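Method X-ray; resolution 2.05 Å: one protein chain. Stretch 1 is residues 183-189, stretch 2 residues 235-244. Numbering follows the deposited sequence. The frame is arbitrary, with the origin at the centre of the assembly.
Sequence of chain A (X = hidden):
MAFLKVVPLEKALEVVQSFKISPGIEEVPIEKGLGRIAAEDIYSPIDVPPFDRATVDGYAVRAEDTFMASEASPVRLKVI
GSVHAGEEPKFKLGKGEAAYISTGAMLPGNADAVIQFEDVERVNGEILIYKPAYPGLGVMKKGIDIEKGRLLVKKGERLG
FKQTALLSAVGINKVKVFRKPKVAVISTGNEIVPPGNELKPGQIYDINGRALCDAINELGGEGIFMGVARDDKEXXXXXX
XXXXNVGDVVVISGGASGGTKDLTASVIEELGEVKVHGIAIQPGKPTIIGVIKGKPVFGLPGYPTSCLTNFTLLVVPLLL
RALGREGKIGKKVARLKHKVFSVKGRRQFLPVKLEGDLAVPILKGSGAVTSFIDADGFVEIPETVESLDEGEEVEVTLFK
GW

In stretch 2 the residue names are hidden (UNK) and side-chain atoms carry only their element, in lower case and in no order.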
ATOM      1  N   VAL A 183      17.638  -1.722  -1.578  1.00 30.89           N
ATOM      2  CA  VAL A 183      18.314  -0.429  -1.636  1.00 28.76           C
ATOM      3  C   VAL A 183      19.489  -0.432  -0.662  1.00 30.92           C
ATOM      4  O   VAL A 183      19.296  -0.522   0.549  1.00 27.04           O
ATOM      5  CB  VAL A 183      17.367   0.717  -1.260  1.00 34.59           C
ATOM      6  CG1 VAL A 183      18.104   2.054  -1.355  1.00 27.05           C
ATOM      7  CG2 VAL A 183      16.155   0.710  -2.181  1.00 26.95           C
ATOM      8  N   ALA A 184      20.705  -0.363  -1.201  1.00 29.94           N
ATOM      9  CA  ALA A 184      21.912  -0.340  -0.379  1.00 26.20           C
ATOM     10  C   ALA A 184      22.120   1.108   0.061  1.00 27.92           C
ATOM     11  O   ALA A 184      22.193   2.015  -0.775  1.00 22.92           O
ATOM     12  CB  ALA A 184      23.111  -0.827  -1.189  1.00 23.89           C
ATOM     13  N   VAL A 185      22.208   1.315   1.372  1.00 27.32           N
ATOM     14  CA  VAL A 185      22.368   2.652   1.932  1.00 28.59           C
ATOM     15  C   VAL A 185      23.732   2.879   2.568  1.00 24.40           C
ATOM     16  O   VAL A 185      24.223   2.039   3.323  1.00 22.87           O
ATOM     17  CB  VAL A 185      21.288   2.932   2.991  1.00 27.36           C
ATOM     18  CG1 VAL A 185      21.502   4.319   3.601  1.00 22.95           C
ATOM     19  CG2 VAL A 185      19.902   2.822   2.356  1.00 21.21           C
ATOM     20  N   ILE A 186      24.325   4.030   2.254  1.00 23.64           N
ATOM     21  CA  ILE A 186      25.634   4.410   2.777  1.00 28.33           C
ATOM     22  C   ILE A 186      25.609   5.806   3.414  1.00 20.64           C
ATOM     23  O   ILE A 186      24.971   6.718   2.892  1.00 26.21           O
ATOM     24  CB  ILE A 186      26.695   4.431   1.644  1.00 26.80           C
ATOM     25  CG1 ILE A 186      26.928   3.013   1.121  1.00 22.86           C
ATOM     26  CG2 ILE A 186      28.005   5.051   2.152  1.00 32.84           C
ATOM     27  CD1 ILE A 186      27.697   2.966  -0.198  1.00 22.32           C
ATOM     28  N   SER A 187      26.292   5.957   4.548  1.00 25.21           N
ATOM     29  CA  SER A 187      26.401   7.259   5.220  1.00 27.82           C
ATOM     30  C   SER A 187      27.862   7.701   5.090  1.00 26.37           C
ATOM     31  O   SER A 187      28.774   6.930   5.392  1.00 26.15           O
ATOM     32  CB  SER A 187      26.024   7.152   6.702  1.00 24.54           C
ATOM     33  OG  SER A 187      24.623   6.980   6.858  1.00 32.06           O
ATOM     34  N   THR A 188      28.091   8.928   4.632  1.00 24.27           N
ATOM     35  CA  THR A 188      29.463   9.413   4.463  1.00 34.09           C
ATOM     36  C   THR A 188      29.785  10.629   5.327  1.00 32.26           C
ATOM     37  O   THR A 188      28.990  11.563   5.429  1.00 31.49           O
ATOM     38  CB  THR A 188      29.758   9.784   2.992  1.00 31.37           C
ATOM     39  OG1 THR A 188      28.927  10.879   2.595  1.00 44.66           O
ATOM     40  CG2 THR A 188      29.493   8.597   2.079  1.00 29.83           C
ATOM     41  N   GLY A 189      30.962  10.605   5.941  1.00 37.08           N
ATOM     42  CA  GLY A 189      31.389  11.705   6.789  1.00 36.60           C
ATOM     43  C   GLY A 189      32.451  11.245   7.767  1.00 37.44           C
ATOM     44  O   GLY A 189      32.308  10.195   8.399  1.00 31.02           O
ATOM     45  N   UNK A 235      37.944   4.687   0.810  1.00 51.58           N
ATOM     46  CA  UNK A 235      36.837   4.265   1.660  1.00 49.85           C
ATOM     47  C   UNK A 235      35.499   4.273   0.926  1.00 45.81           C
ATOM     48  O   UNK A 235      34.766   3.287   0.943  1.00 42.28           O
ATOM     49  c   UNK A 235      36.745   5.170   2.892  1.00 54.26           C
ATOM     50  o   UNK A 235      35.695   4.760   3.752  1.00 50.89           O
ATOM     51  N   UNK A 236      35.188   5.388   0.278  1.00 41.40           N
ATOM     52  CA  UNK A 236      33.931   5.521  -0.438  1.00 45.17           C
ATOM     53  C   UNK A 236      33.805   4.583  -1.646  1.00 49.39           C
ATOM     54  O   UNK A 236      32.762   3.955  -1.838  1.00 43.94           O
ATOM     55  c   UNK A 236      32.315   8.809  -1.747  1.00 51.46           C
ATOM     56  c   UNK A 236      33.740   6.974  -0.874  1.00 36.59           C
ATOM     57  c   UNK A 236      32.371   7.326  -1.451  1.00 50.83           C
ATOM     58  c   UNK A 236      31.283   6.938  -0.464  1.00 47.04           C
ATOM     59  N   UNK A 237      34.859   4.478  -2.450  1.00 43.59           N
ATOM     60  CA  UNK A 237      34.816   3.614  -3.629  1.00 40.24           C
ATOM     61  C   UNK A 237      34.584   2.152  -3.257  1.00 42.25           C
ATOM     62  O   UNK A 237      33.794   1.460  -3.898  1.00 37.52           O
ATOM     63  c   UNK A 237      37.338   3.061  -6.567  1.00 63.09           C
ATOM     64  c   UNK A 237      36.017   3.046  -5.808  1.00 50.54           C
ATOM     65  c   UNK A 237      38.356   2.126  -5.929  1.00 73.56           C
ATOM     66  c   UNK A 237      36.111   3.722  -4.440  1.00 41.32           C
ATOM     67  n   UNK A 237      39.605   2.018  -6.741  1.00 79.02           N
ATOM     68  N   UNK A 238      35.275   1.691  -2.221  1.00 35.05           N
ATOM     69  CA  UNK A 238      35.148   0.311  -1.767  1.00 41.47           C
ATOM     70  C   UNK A 238      33.734  -0.017  -1.296  1.00 46.95           C
ATOM     71  O   UNK A 238      33.207  -1.094  -1.586  1.00 40.21           O
ATOM     72  c   UNK A 238      36.135   0.045  -0.645  1.00 39.96           C
ATOM     73  N   UNK A 239      33.126   0.913  -0.565  1.00 37.19           N
ATOM     74  CA  UNK A 239      31.782   0.700  -0.044  1.00 37.28           C
ATOM     75  C   UNK A 239      30.729   0.786  -1.143  1.00 37.91           C
ATOM     76  O   UNK A 239      29.777   0.010  -1.154  1.00 38.88           O
ATOM     77  c   UNK A 239      31.484   1.709   1.070  1.00 38.41           C
ATOM     78  c   UNK A 239      30.372   1.332   2.053  1.00 45.02           C
ATOM     79  c   UNK A 239      30.599  -0.082   2.573  1.00 36.29           C
ATOM     80  c   UNK A 239      30.349   2.331   3.207  1.00 40.18           C
ATOM     81  N   UNK A 240      30.894   1.729  -2.066  1.00 35.23           N
ATOM     82  CA  UNK A 240      29.950   1.868  -3.164  1.00 36.47           C
ATOM     83  C   UNK A 240      29.979   0.601  -4.019  1.00 47.22           C
ATOM     84  O   UNK A 240      28.944   0.147  -4.508  1.00 33.26           O
ATOM     85  c   UNK A 240      29.966   4.375  -3.289  1.00 36.54           C
ATOM     86  c   UNK A 240      30.279   3.084  -4.050  1.00 31.42           C
ATOM     87  c   UNK A 240      30.215   5.641  -4.088  1.00 36.18           C
ATOM     88  c   UNK A 240      29.475   3.026  -5.339  1.00 37.34           C
ATOM     89  N   UNK A 241      31.167   0.031  -4.195  1.00 41.74           N
ATOM     90  CA  UNK A 241      31.302  -1.190  -4.978  1.00 47.14           C
ATOM     91  C   UNK A 241      30.524  -2.335  -4.338  1.00 43.24           C
ATOM     92  O   UNK A 241      29.879  -3.115  -5.035  1.00 41.80           O
ATOM     93  c   UNK A 241      34.976  -1.141  -6.265  1.00 63.43           C
ATOM     94  c   UNK A 241      32.775  -1.575  -5.119  1.00 43.55           C
ATOM     95  o   UNK A 241      35.770  -0.182  -6.365  1.00 73.50           O
ATOM     96  o   UNK A 241      35.348  -2.331  -6.186  1.00 71.72           O
ATOM     97  c   UNK A 241      33.491  -0.848  -6.245  1.00 49.00           C
ATOM     98  N   UNK A 242      30.585  -2.433  -3.013  1.00 39.69           N
ATOM     99  CA  UNK A 242      29.862  -3.480  -2.298  1.00 44.70           C
ATOM    100  C   UNK A 242      28.362  -3.216  -2.369  1.00 41.72           C
ATOM    101  O   UNK A 242      27.564  -4.131  -2.551  1.00 42.21           O
ATOM    102  c   UNK A 242      31.773  -3.906  -0.656  1.00 61.11           C
ATOM    103  c   UNK A 242      32.141  -4.059   0.814  1.00 64.61           C
ATOM    104  n   UNK A 242      33.977  -4.675   2.394  1.00 79.03           N
ATOM    105  c   UNK A 242      33.606  -4.443   0.971  1.00 70.52           C
ATOM    106  c   UNK A 242      30.310  -3.539  -0.837  1.00 44.95           C
ATOM    107  N   UNK A 243      27.987  -1.949  -2.231  1.00 41.52           N
ATOM    108  CA  UNK A 243      26.588  -1.550  -2.285  1.00 41.34           C
ATOM    109  C   UNK A 243      25.979  -1.922  -3.634  1.00 41.86           C
ATOM    110  O   UNK A 243      24.880  -2.470  -3.699  1.00 37.63           O
ATOM    111  c   UNK A 243      26.470  -0.045  -2.053  1.00 34.00           C
ATOM    112  N   UNK A 244      26.704  -1.617  -4.706  1.00 39.30           N
ATOM    113  CA  UNK A 244      26.249  -1.907  -6.061  1.00 40.37           C
ATOM    114  C   UNK A 244      25.984  -3.396  -6.272  1.00 38.36           C
ATOM    115  O   UNK A 244      25.122  -3.773  -7.063  1.00 42.29           O
ATOM    116  c   UNK A 244      26.907  -1.921  -8.494  1.00 39.19           C
ATOM    117  c   UNK A 244      27.368   0.088  -7.103  1.00 40.61           C
ATOM    118  c   UNK A 244      27.289  -1.430  -7.108  1.00 43.95           C
TER

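Position 235 carries one carbon followed by one oxygen, a short hydroxyl side chain that is out of reach of the strand and is hydrogen-bonded elsewhere in the structure; it is Ser235. At position 236 four carbons fork at the second. The CA-to-CB bond points sideways, yet one tip of the fork comes nearer and lies 3.5 Å from CG2 of Thr188, a contact between methyl groups. This is Leu236, and the tip is its CD1. Position 237 has four carbons in a row ending in nitrogen, all out of reach of the strand, and is Lys237. Position 238 has a single carbon, likewise distant and exposed: Ala238.

At position 239 four carbons again fork at the second, but here the CA-to-CB bond points toward the strand. One terminal carbon approaches CG2 of Ile186 to 3.7 Å, and the backbone O of 239 is also 3.7 Å from CD1 of Ile186. The residue is Leu239, with CD2 as the touching tip. Position 240 has four carbons, forked at the first, with one arm two carbons long. Its CA lies 3.9 Å from CD1 of Ile186, and the first carbon of the longer arm is 4.1 Å from the same CD1. This is Ile240, and that carbon is its CG1.

Position 241 shows three carbons, the third carrying two oxygens; its CA-to-CB bond points away from the strand, the residue is exposed, and it is Glu241. Position 242 has four carbons in a row and a terminal nitrogen. It sets out sideways, its end leads away, and the residue is exposed; it is Lys242. Position 243 has one carbon only, directed at the strand: its CB is 3.6 Å from CB of Ala184 and 3.7 Å from CD1 of Ile186. This is Ala243. At position 244 one carbon carries two more, its CA-to-CB bond directed away from the strand, and the residue is Val244.

The helix runs nearly antiparallel to the strand, at 164°, with the axes 8.4 Å apart at closest approach. Alternation along the strand turns Ala184, Ile186 and Thr188 toward the helix, while Val183, Val185 and Ser187 point away. Ile186 contributes most, its CD1 reaching the helix backbone as well as side chains. Where Ala184 meets Ala243, the small side chains accompany a CA-to-CA separation of just 5.2 Å, against 7.7 Å for both Ile186–Leu239 and Thr188–Leu236. No hydrogen bond crosses the interface, so the contact rests on apolar packing that buries 291 Å².

Stretch 2 (235-244) SLKALIEKAV
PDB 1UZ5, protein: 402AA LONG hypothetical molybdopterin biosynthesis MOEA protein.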